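Local coordinates for molybdopterin biosynthesis Mog protein (Mycobacterium tuberculosis, PDB 2G4R) that probably binds molybdopterin and acts in the biosynthesis of the molybdenum cofactor, at residues 81-92 with 114-125; 3-11 with 58-69. One frame throughout, in Å; residues are numbered along the deposited sequence.

Interaction 1 (81-92 with 114-125); sequences PEHTVAVLDYVI and RGVCGVAGRTLI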
loop_
_atom_site.group_PDB
_atom_site.type_symbol
_atom_site.label_atom_id
_atom_site.label_comp_id
_atom_site.label_asym_id
_atom_site.label_seq_id
_atom_site.Cartn_x
_atom_site.Cartn_y
_atom_site.Cartn_z
ATOM N N PRO A 81 4.650 -5.924 -17.546
ATOM C CA PRO A 81 4.475 -5.988 -19.032
ATOM C C PRO A 81 3.256 -6.855 -19.397
ATOM O O PRO A 81 2.442 -6.488 -20.214
ATOM C CB PRO A 81 5.770 -6.701 -19.482
ATOM C CG PRO A 81 6.719 -6.443 -18.449
ATOM C CD PRO A 81 5.947 -6.467 -17.164
ATOM N N GLU A 82 3.108 -7.983 -18.719
ATOM C CA GLU A 82 1.945 -8.846 -18.927
ATOM C C GLU A 82 0.643 -8.162 -18.644
ATOM O O GLU A 82 -0.276 -8.229 -19.456
ATOM C CB GLU A 82 2.038 -10.120 -18.055
ATOM C CG GLU A 82 3.009 -11.156 -18.509
ATOM C CD GLU A 82 4.486 -10.834 -18.239
ATOM O OE1 GLU A 82 4.823 -9.885 -17.488
ATOM O OE2 GLU A 82 5.327 -11.563 -18.812
ATOM N N HIS A 83 0.515 -7.551 -17.475
ATOM C CA HIS A 83 -0.693 -6.807 -17.146
ATOM C C HIS A 83 -1.010 -5.634 -18.084
ATOM O O HIS A 83 -2.194 -5.338 -18.314
ATOM C CB HIS A 83 -0.730 -6.358 -15.690
ATOM C CG HIS A 83 -0.979 -7.474 -14.740
ATOM N ND1 HIS A 83 -2.250 -7.931 -14.442
ATOM C CD2 HIS A 83 -0.122 -8.285 -14.077
ATOM C CE1 HIS A 83 -2.159 -8.956 -13.610
ATOM N NE2 HIS A 83 -0.883 -9.169 -13.342
ATOM N N THR A 84 0.038 -4.968 -18.592
ATOM C CA THR A 84 -0.079 -3.843 -19.522
ATOM C C THR A 84 -0.568 -4.353 -20.887
ATOM O O THR A 84 -1.521 -3.798 -21.470
ATOM C CB THR A 84 1.308 -3.125 -19.647
ATOM O OG1 THR A 84 1.772 -2.737 -18.336
ATOM C CG2 THR A 84 1.279 -1.906 -20.551
ATOM N N VAL A 85 0.115 -5.370 -21.406
ATOM C CA VAL A 85 -0.283 -5.984 -22.671
ATOM C C VAL A 85 -1.759 -6.427 -22.597
ATOM O O VAL A 85 -2.477 -6.272 -23.578
ATOM C CB VAL A 85 0.571 -7.209 -23.055
ATOM C CG1 VAL A 85 -0.085 -8.018 -24.287
ATOM C CG2 VAL A 85 2.028 -6.806 -23.385
ATOM N N ALA A 86 -2.194 -6.960 -21.454
ATOM C CA ALA A 86 -3.585 -7.433 -21.328
ATOM C C ALA A 86 -4.575 -6.305 -21.531
ATOM O O ALA A 86 -5.601 -6.505 -22.149
ATOM C CB ALA A 86 -3.830 -8.106 -19.937
ATOM N N VAL A 87 -4.270 -5.127 -20.997
ATOM C CA VAL A 87 -5.122 -3.960 -21.121
ATOM C C VAL A 87 -5.029 -3.291 -22.497
ATOM O O VAL A 87 -5.993 -2.716 -22.984
ATOM C CB VAL A 87 -4.778 -2.930 -20.012
ATOM C CG1 VAL A 87 -5.543 -1.674 -20.162
ATOM C CG2 VAL A 87 -5.086 -3.513 -18.650
ATOM N N LEU A 88 -3.866 -3.378 -23.135
ATOM C CA LEU A 88 -3.615 -2.646 -24.390
ATOM C C LEU A 88 -4.430 -3.181 -25.554
ATOM O O LEU A 88 -4.671 -4.383 -25.623
ATOM C CB LEU A 88 -2.132 -2.731 -24.753
ATOM C CG LEU A 88 -1.200 -1.826 -23.943
ATOM C CD1 LEU A 88 0.294 -1.937 -24.380
ATOM C CD2 LEU A 88 -1.637 -0.426 -24.055
ATOM N N ASP A 89 -4.834 -2.289 -26.451
ATOM C CA ASP A 89 -5.336 -2.689 -27.780
ATOM C C ASP A 89 -4.151 -3.154 -28.630
ATOM O O ASP A 89 -4.219 -4.211 -29.286
ATOM C CB ASP A 89 -6.064 -1.526 -28.481
ATOM C CG ASP A 89 -7.384 -1.158 -27.812
ATOM O OD1 ASP A 89 -8.025 -2.033 -27.194
ATOM O OD2 ASP A 89 -7.773 0.024 -27.895
ATOM N N TYR A 90 -3.051 -2.381 -28.609
ATOM C CA TYR A 90 -1.836 -2.782 -29.277
ATOM C C TYR A 90 -0.583 -2.136 -28.677
ATOM O O TYR A 90 -0.684 -1.139 -27.948
ATOM C CB TYR A 90 -1.918 -2.419 -30.760
ATOM C CG TYR A 90 -2.265 -0.975 -31.005
ATOM C CD1 TYR A 90 -1.279 0.017 -30.963
ATOM C CD2 TYR A 90 -3.568 -0.605 -31.309
ATOM C CE1 TYR A 90 -1.581 1.335 -31.169
ATOM C CE2 TYR A 90 -3.892 0.721 -31.530
ATOM C CZ TYR A 90 -2.879 1.677 -31.467
ATOM O OH TYR A 90 -3.184 2.975 -31.670
ATOM N N VAL A 91 0.577 -2.671 -29.048
ATOM C CA VAL A 91 1.883 -2.123 -28.601
ATOM C C VAL A 91 2.560 -1.162 -29.598
ATOM O O VAL A 91 2.338 -1.197 -30.819
ATOM C CB VAL A 91 2.913 -3.242 -28.239
ATOM C CG1 VAL A 91 2.391 -4.096 -27.070
ATOM C CG2 VAL A 91 3.210 -4.070 -29.435
ATOM N N ILE A 92 3.436 -0.332 -29.062
ATOM C CA ILE A 92 4.177 0.636 -29.856
ATOM C C ILE A 92 5.643 0.196 -29.637
ATOM O O ILE A 92 6.311 0.618 -28.636
ATOM C CB ILE A 92 3.929 2.114 -29.477
ATOM C CG1 ILE A 92 2.437 2.537 -29.617
ATOM C CG2 ILE A 92 4.727 3.044 -30.412
ATOM C CD1 ILE A 92 2.159 3.797 -28.848
ATOM N N ARG A 114 11.537 -5.360 -19.665
ATOM C CA ARG A 114 10.552 -5.891 -20.583
ATOM C C ARG A 114 9.359 -4.972 -20.808
ATOM O O ARG A 114 8.322 -5.401 -21.293
ATOM C CB ARG A 114 10.050 -7.245 -20.076
ATOM C CG ARG A 114 11.198 -8.218 -19.898
ATOM C CD ARG A 114 10.613 -9.554 -19.543
ATOM N NE ARG A 114 9.906 -9.547 -18.259
ATOM C CZ ARG A 114 8.602 -9.750 -18.103
ATOM N NH1 ARG A 114 7.793 -9.964 -19.154
ATOM N NH2 ARG A 114 8.096 -9.729 -16.896
ATOM N N GLY A 115 9.558 -3.693 -20.529
ATOM C CA GLY A 115 8.503 -2.713 -20.642
ATOM C C GLY A 115 7.944 -2.669 -22.055
ATOM O O GLY A 115 8.659 -2.888 -23.043
ATOM N N VAL A 116 6.653 -2.450 -22.103
ATOM C CA VAL A 116 5.956 -2.119 -23.321
ATOM C C VAL A 116 5.349 -0.703 -23.198
ATOM O O VAL A 116 5.329 -0.082 -22.121
ATOM C CB VAL A 116 4.879 -3.173 -23.638
ATOM C CG1 VAL A 116 5.483 -4.526 -23.776
ATOM C CG2 VAL A 116 3.764 -3.188 -22.550
ATOM N N CYS A 117 4.932 -0.192 -24.327
ATOM C CA CYS A 117 4.122 0.986 -24.453
ATOM C C CYS A 117 3.022 0.597 -25.430
ATOM O O CYS A 117 3.220 -0.279 -26.261
ATOM C CB CYS A 117 4.885 2.140 -25.056
ATOM S SG CYS A 117 6.362 2.731 -24.120
ATOM N N GLY A 118 1.893 1.290 -25.380
ATOM C CA GLY A 118 0.823 1.062 -26.352
ATOM C C GLY A 118 -0.322 1.996 -26.175
ATOM O O GLY A 118 -0.255 2.964 -25.374
ATOM N N VAL A 119 -1.393 1.699 -26.911
ATOM C CA VAL A 119 -2.654 2.399 -26.794
ATOM C C VAL A 119 -3.751 1.416 -26.363
ATOM O O VAL A 119 -3.781 0.214 -26.776
ATOM C CB VAL A 119 -3.036 3.138 -28.130
ATOM C CG1 VAL A 119 -4.389 3.788 -28.017
ATOM C CG2 VAL A 119 -1.983 4.158 -28.545
ATOM N N ALA A 120 -4.585 1.907 -25.446
ATOM C CA ALA A 120 -5.812 1.235 -24.983
ATOM C C ALA A 120 -6.946 2.259 -25.052
ATOM O O ALA A 120 -6.939 3.247 -24.312
ATOM C CB ALA A 120 -5.639 0.750 -23.557
ATOM N N GLY A 121 -7.930 2.019 -25.913
ATOM C CA GLY A 121 -8.947 3.017 -26.186
ATOM C C GLY A 121 -8.286 4.247 -26.764
ATOM O O GLY A 121 -7.736 4.183 -27.854
ATOM N N ARG A 122 -8.342 5.368 -26.053
ATOM C CA ARG A 122 -7.617 6.569 -26.498
ATOM C C ARG A 122 -6.558 6.993 -25.450
ATOM O O ARG A 122 -6.132 8.145 -25.425
ATOM C CB ARG A 122 -8.575 7.722 -26.750
ATOM C CG ARG A 122 -9.681 7.475 -27.807
ATOM C CD ARG A 122 -10.312 8.819 -28.296
ATOM N NE ARG A 122 -9.471 9.980 -27.958
ATOM C CZ ARG A 122 -9.530 11.177 -28.531
ATOM N NH1 ARG A 122 -10.427 11.462 -29.481
ATOM N NH2 ARG A 122 -8.671 12.115 -28.119
ATOM N N THR A 123 -6.134 6.036 -24.622
ATOM C CA THR A 123 -5.141 6.256 -23.586
ATOM C C THR A 123 -3.770 5.674 -23.991
ATOM O O THR A 123 -3.650 4.526 -24.420
ATOM C CB THR A 123 -5.610 5.562 -22.264
ATOM O OG1 THR A 123 -6.890 6.081 -21.881
ATOM C CG2 THR A 123 -4.636 5.767 -21.172
ATOM N N LEU A 124 -2.741 6.495 -23.870
ATOM C CA LEU A 124 -1.418 6.059 -24.164
ATOM C C LEU A 124 -0.841 5.557 -22.844
ATOM O O LEU A 124 -0.942 6.235 -21.825
ATOM C CB LEU A 124 -0.612 7.178 -24.733
ATOM C CG LEU A 124 0.907 7.020 -24.887
ATOM C CD1 LEU A 124 1.259 6.006 -25.966
ATOM C CD2 LEU A 124 1.470 8.376 -25.227
ATOM N N ILE A 125 -0.297 4.365 -22.867
ATOM C CA ILE A 125 0.347 3.742 -21.685
ATOM C C ILE A 125 1.827 3.514 -21.968
ATOM O O ILE A 125 2.174 2.900 -22.973
ATOM C CB ILE A 125 -0.269 2.368 -21.291
ATOM C CG1 ILE A 125 -1.785 2.473 -21.307
ATOM C CG2 ILE A 125 0.374 1.820 -19.968
ATOM C CD1 ILE A 125 -2.465 1.380 -20.716
HETATM O O HOH W 1 -7.257 1.953 -29.763
HETATM O O HOH W 2 6.037 -1.773 -26.857
#

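Interaction 2 (3-11 with 58-69); sequences TRSARIVVV and AVNAGVDVIITS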
loop_
_atom_site.group_PDB
_atom_site.type_symbol
_atom_site.label_atom_id
_atom_site.label_comp_id
_atom_site.label_asym_id
_atom_site.label_seq_id
_atom_site.Cartn_x
_atom_site.Cartn_y
_atom_site.Cartn_z
ATOM N N THR A 3 -2.148 16.801 -24.685
ATOM C CA THR A 3 -1.432 16.959 -23.373
ATOM C C THR A 3 -2.381 17.647 -22.341
ATOM O O THR A 3 -2.662 18.848 -22.468
ATOM C CB THR A 3 -0.072 17.762 -23.550
ATOM O OG1 THR A 3 0.522 17.558 -24.849
ATOM C CG2 THR A 3 0.910 17.310 -22.568
ATOM N N ARG A 4 -2.908 16.891 -21.360
ATOM C CA ARG A 4 -3.811 17.450 -20.305
ATOM C C ARG A 4 -4.106 16.518 -19.081
ATOM O O ARG A 4 -4.034 17.004 -17.948
ATOM C CB ARG A 4 -5.142 17.945 -20.923
ATOM C CG ARG A 4 -6.338 18.086 -19.928
ATOM C CD ARG A 4 -7.651 17.514 -20.466
ATOM N NE ARG A 4 -8.053 18.187 -21.698
ATOM C CZ ARG A 4 -8.696 19.361 -21.775
ATOM N NH1 ARG A 4 -9.053 20.046 -20.685
ATOM N NH2 ARG A 4 -8.984 19.858 -22.974
ATOM N N SER A 5 -4.452 15.230 -19.277
ATOM C CA SER A 5 -4.801 14.320 -18.131
ATOM C C SER A 5 -3.994 13.025 -18.029
ATOM O O SER A 5 -3.739 12.356 -19.033
ATOM C CB SER A 5 -6.290 13.966 -18.129
ATOM O OG SER A 5 -6.622 13.013 -19.123
ATOM N N ALA A 6 -3.586 12.659 -16.815
ATOM C CA ALA A 6 -2.681 11.523 -16.669
ATOM C C ALA A 6 -2.835 10.838 -15.322
ATOM O O ALA A 6 -3.391 11.433 -14.366
ATOM C CB ALA A 6 -1.180 11.972 -16.902
ATOM N N ARG A 7 -2.385 9.576 -15.280
ATOM C CA ARG A 7 -2.090 8.886 -14.059
ATOM C C ARG A 7 -0.700 8.253 -14.040
ATOM O O ARG A 7 -0.162 7.866 -15.066
ATOM C CB ARG A 7 -3.109 7.817 -13.831
ATOM C CG ARG A 7 -4.464 8.411 -13.550
ATOM C CD ARG A 7 -5.423 7.423 -13.039
ATOM N NE ARG A 7 -6.739 8.009 -12.740
ATOM C CZ ARG A 7 -7.796 7.281 -12.379
ATOM N NH1 ARG A 7 -7.692 5.955 -12.208
ATOM N NH2 ARG A 7 -8.970 7.880 -12.176
ATOM N N ILE A 8 -0.228 8.027 -12.815
ATOM C CA ILE A 8 1.040 7.436 -12.492
ATOM C C ILE A 8 0.801 6.224 -11.616
ATOM O O ILE A 8 0.146 6.288 -10.576
ATOM C CB ILE A 8 1.926 8.413 -11.684
ATOM C CG1 ILE A 8 2.166 9.700 -12.460
ATOM C CG2 ILE A 8 3.292 7.792 -11.376
ATOM C CD1 ILE A 8 2.803 10.790 -11.572
ATOM N N VAL A 9 1.354 5.110 -12.043
ATOM C CA VAL A 9 1.218 3.886 -11.311
ATOM C C VAL A 9 2.623 3.386 -11.062
ATOM O O VAL A 9 3.356 3.001 -11.980
ATOM C CB VAL A 9 0.397 2.893 -12.130
ATOM C CG1 VAL A 9 0.333 1.554 -11.431
ATOM C CG2 VAL A 9 -1.002 3.500 -12.463
ATOM N N VAL A 10 3.003 3.404 -9.803
ATOM C CA VAL A 10 4.280 2.865 -9.358
ATOM C C VAL A 10 4.008 1.472 -8.814
ATOM O O VAL A 10 3.166 1.295 -7.914
ATOM C CB VAL A 10 4.888 3.762 -8.270
ATOM C CG1 VAL A 10 6.237 3.208 -7.817
ATOM C CG2 VAL A 10 5.015 5.193 -8.758
ATOM N N VAL A 11 4.720 0.485 -9.354
ATOM C CA VAL A 11 4.544 -0.933 -8.984
ATOM C C VAL A 11 5.648 -1.399 -8.040
ATOM O O VAL A 11 6.795 -1.578 -8.434
ATOM C CB VAL A 11 4.498 -1.855 -10.239
ATOM C CG1 VAL A 11 4.045 -3.325 -9.867
ATOM C CG2 VAL A 11 3.588 -1.234 -11.349
ATOM N N ALA A 58 -7.787 3.211 -14.982
ATOM C CA ALA A 58 -7.337 4.472 -15.496
ATOM C C ALA A 58 -7.831 4.659 -16.946
ATOM O O ALA A 58 -8.261 5.749 -17.347
ATOM C CB ALA A 58 -5.818 4.600 -15.354
ATOM N N VAL A 59 -7.865 3.576 -17.683
ATOM C CA VAL A 59 -8.322 3.569 -19.056
ATOM C C VAL A 59 -9.824 3.888 -19.083
ATOM O O VAL A 59 -10.283 4.663 -19.913
ATOM C CB VAL A 59 -8.039 2.182 -19.685
ATOM C CG1 VAL A 59 -8.871 1.918 -20.970
ATOM C CG2 VAL A 59 -6.571 2.060 -19.992
ATOM N N ASN A 60 -10.562 3.308 -18.130
ATOM C CA ASN A 60 -12.001 3.433 -18.080
ATOM C C ASN A 60 -12.362 4.848 -17.594
ATOM O O ASN A 60 -13.395 5.390 -17.986
ATOM C CB ASN A 60 -12.646 2.221 -17.325
ATOM C CG ASN A 60 -12.304 0.837 -18.003
ATOM O OD1 ASN A 60 -11.487 0.776 -18.944
ATOM N ND2 ASN A 60 -12.899 -0.276 -17.494
ATOM N N ALA A 61 -11.454 5.504 -16.874
ATOM C CA ALA A 61 -11.524 6.961 -16.654
ATOM C C ALA A 61 -11.290 7.861 -17.908
ATOM O O ALA A 61 -11.548 9.090 -17.859
ATOM C CB ALA A 61 -10.541 7.374 -15.548
ATOM N N GLY A 62 -10.731 7.290 -18.976
ATOM C CA GLY A 62 -10.419 8.045 -20.216
ATOM C C GLY A 62 -9.260 9.027 -20.118
ATOM O O GLY A 62 -9.242 10.072 -20.778
ATOM N N VAL A 63 -8.275 8.721 -19.276
ATOM C CA VAL A 63 -7.105 9.561 -19.151
ATOM C C VAL A 63 -6.302 9.555 -20.470
ATOM O O VAL A 63 -6.296 8.573 -21.163
ATOM C CB VAL A 63 -6.249 9.087 -17.932
ATOM C CG1 VAL A 63 -5.631 7.740 -18.121
ATOM C CG2 VAL A 63 -5.195 10.020 -17.673
ATOM N N ASP A 64 -5.622 10.647 -20.788
ATOM C CA ASP A 64 -4.793 10.729 -22.020
ATOM C C ASP A 64 -3.528 9.845 -21.923
ATOM O O ASP A 64 -3.062 9.275 -22.948
ATOM C CB ASP A 64 -4.354 12.179 -22.280
ATOM C CG ASP A 64 -5.529 13.155 -22.430
ATOM O OD1 ASP A 64 -6.499 12.844 -23.137
ATOM O OD2 ASP A 64 -5.489 14.221 -21.793
ATOM N N VAL A 65 -2.949 9.755 -20.714
ATOM C CA VAL A 65 -1.672 9.084 -20.560
ATOM C C VAL A 65 -1.514 8.376 -19.232
ATOM O O VAL A 65 -1.829 8.921 -18.144
ATOM C CB VAL A 65 -0.428 10.057 -20.717
ATOM C CG1 VAL A 65 0.844 9.244 -20.808
ATOM C CG2 VAL A 65 -0.543 10.971 -21.924
ATOM N N ILE A 66 -1.026 7.166 -19.287
ATOM C CA ILE A 66 -0.628 6.469 -18.057
ATOM C C ILE A 66 0.853 6.135 -18.101
ATOM O O ILE A 66 1.335 5.481 -19.051
ATOM C CB ILE A 66 -1.447 5.156 -17.793
ATOM C CG1 ILE A 66 -2.944 5.398 -17.803
ATOM C CG2 ILE A 66 -0.966 4.471 -16.518
ATOM C CD1 ILE A 66 -3.742 4.155 -18.114
ATOM N N ILE A 67 1.554 6.553 -17.051
ATOM C CA ILE A 67 2.965 6.288 -16.893
ATOM C C ILE A 67 3.156 5.329 -15.736
ATOM O O ILE A 67 2.741 5.598 -14.616
ATOM C CB ILE A 67 3.787 7.576 -16.795
ATOM C CG1 ILE A 67 3.638 8.366 -18.115
ATOM C CG2 ILE A 67 5.281 7.221 -16.622
ATOM C CD1 ILE A 67 4.326 9.750 -18.150
ATOM N N THR A 68 3.744 4.175 -16.034
ATOM C CA THR A 68 4.071 3.197 -15.004
ATOM C C THR A 68 5.575 3.127 -14.758
ATOM O O THR A 68 6.409 3.322 -15.684
ATOM C CB THR A 68 3.557 1.729 -15.303
ATOM O OG1 THR A 68 4.397 1.097 -16.264
ATOM C CG2 THR A 68 2.099 1.694 -15.735
ATOM N N SER A 69 5.921 2.799 -13.515
ATOM C CA SER A 69 7.272 2.552 -13.121
ATOM C C SER A 69 7.420 1.284 -12.251
ATOM O O SER A 69 6.701 1.115 -11.244
ATOM C CB SER A 69 7.867 3.777 -12.410
ATOM O OG SER A 69 9.189 3.509 -11.909
#

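Interaction 1 (81-92 with 114-125)
Val119 O accepts two backbone N-H groups, from Asp89 N at 2.7 Å and from Tyr90 N at 3.3 Å, both in the plane of its carbonyl, a classic beta bulge. Past it, Val119 N returns a bond to Tyr90 O, and Ile92 N reaches Cys117 O at 2.8 Å from above the carbonyl plane. Tyr90 O and Leu88 CD1 close in on Gly118 CA; glycine, having no side chain, lets the two strands come this near. Leu88, just past helix 80-87, uses its fork: CD1 lies beside Gly118 CA, CD2 over the Gly118-Ala120 backbone and against Ile125 CD1. Asp89 OD2 takes Gly121 N at 2.8 Å, from above the carboxylate plane, and a water bridges the same oxygen to Gly121 O. Gly121's positive phi (61°), which glycine adopts easily, makes the first corner of the type II' turn that joins strands 117-120 and 123-128 into a hairpin, to whose outer side strand 90-91 adds an antiparallel edge in the mixed sheet of this alpha/beta domain. In Tyr90, chi1 of 53° puts CG between N and the carbonyl carbon and so turns the ring back alongside Val119, CZ 3.6 Å from Val119 CB. Ile92 CD1 meets Leu124 CD1 at 3.7 Å. Thr84 CG2 packs tightly on Val116 CG2 at 3.4 Å, in the approach to strand 117-120, and also meets Ile125 CG2 of the sheet; Thr84 OG1 is turned back to Thr80 O in the preceding turn, with Asn127 OD1 also within bonding distance. At the helix start, Pro81 CG covers one face of the Arg114 guanidinium, and Glu82 OE2 forms a salt bridge with Arg114 NH1 at 3.0 Å, the carboxylate and guanidinium planes 48° apart. Farther out, Gly73 O bonds Arg114 NE, holding the guanidinium.

Interaction 2 (3-11 with 58-69)
Ser5 and Asp64 meet through their first torsions: chi1 of 76° sets Ser5 OG between its N and carbonyl carbon, facing Asp64 N, while Asp64 chi1 of -58° swings the carboxylate beside its backbone N, toward Ser5. Asp64 N gives a bond to Ser5 OG at 3.1 Å, and Ser5 N gives one to Asp64 OD2 at 2.9 Å on the anti side; short polar side chains suit this reciprocal clasp. Strands 6-11 and 65-69 lie parallel at the heart of the alpha/beta sheet, two beta-alpha-beta crossovers linking them: 6-11 through helix 24-34 to 43-45, then 43-45 through helix 49-60 to 65-69, on the other side of 6-11. Their ladder runs from Val65 N on Ser5 O to Val11 N on Ser69 O, the latter 2.8 Å and almost straight. Beta-branched residues suit the extended chain: Ile8 and Ile67 pack against helix 24-34, whereas Val9 and Ile66 lie side by side on the opposite face, Val9 CG2 4.2 Å from Ile66 CG2, where Ile66 meets Leu55 of the covering helix 49-60. Thr68 sends OG1 to Asn127 OD1, and Ser69 sends OG to Pro129 O. Gly62, at positive phi, closes helix 49-60 in a Schellman motif. Arg7, extended from CG to NE, reaches this helix end: its CD rests on Ala58 CB at 3.7 Å, and Ala61 CB sits over one guanidinium face, 3.8 Å from Arg7 NH2.

Interactions 1 and 2, with centres about 11 Å apart, share one mixed sheet, in which strand 123-128 lies directly beside strand 65-69. Leu124 O and Ile66 N, 2.7 Å apart, probably form a hydrogen bond across that seam, as do Thr123 OG1 and Val63 O, also at 2.7 Å. Thr123 CG2 packs on Ile66 CD1 at 3.6 Å. Along the chain the two follow in series, strand 65-69 leading on to helix 80-87. Asn127 ties them again: its OD1 lies within hydrogen-bonding distance of both Thr84 OG1 and Thr68 OG1. Both contacts fall within the probable molybdopterin-binding domain, interaction 2 toward its centre and interaction 1 at the sheet's outer edge.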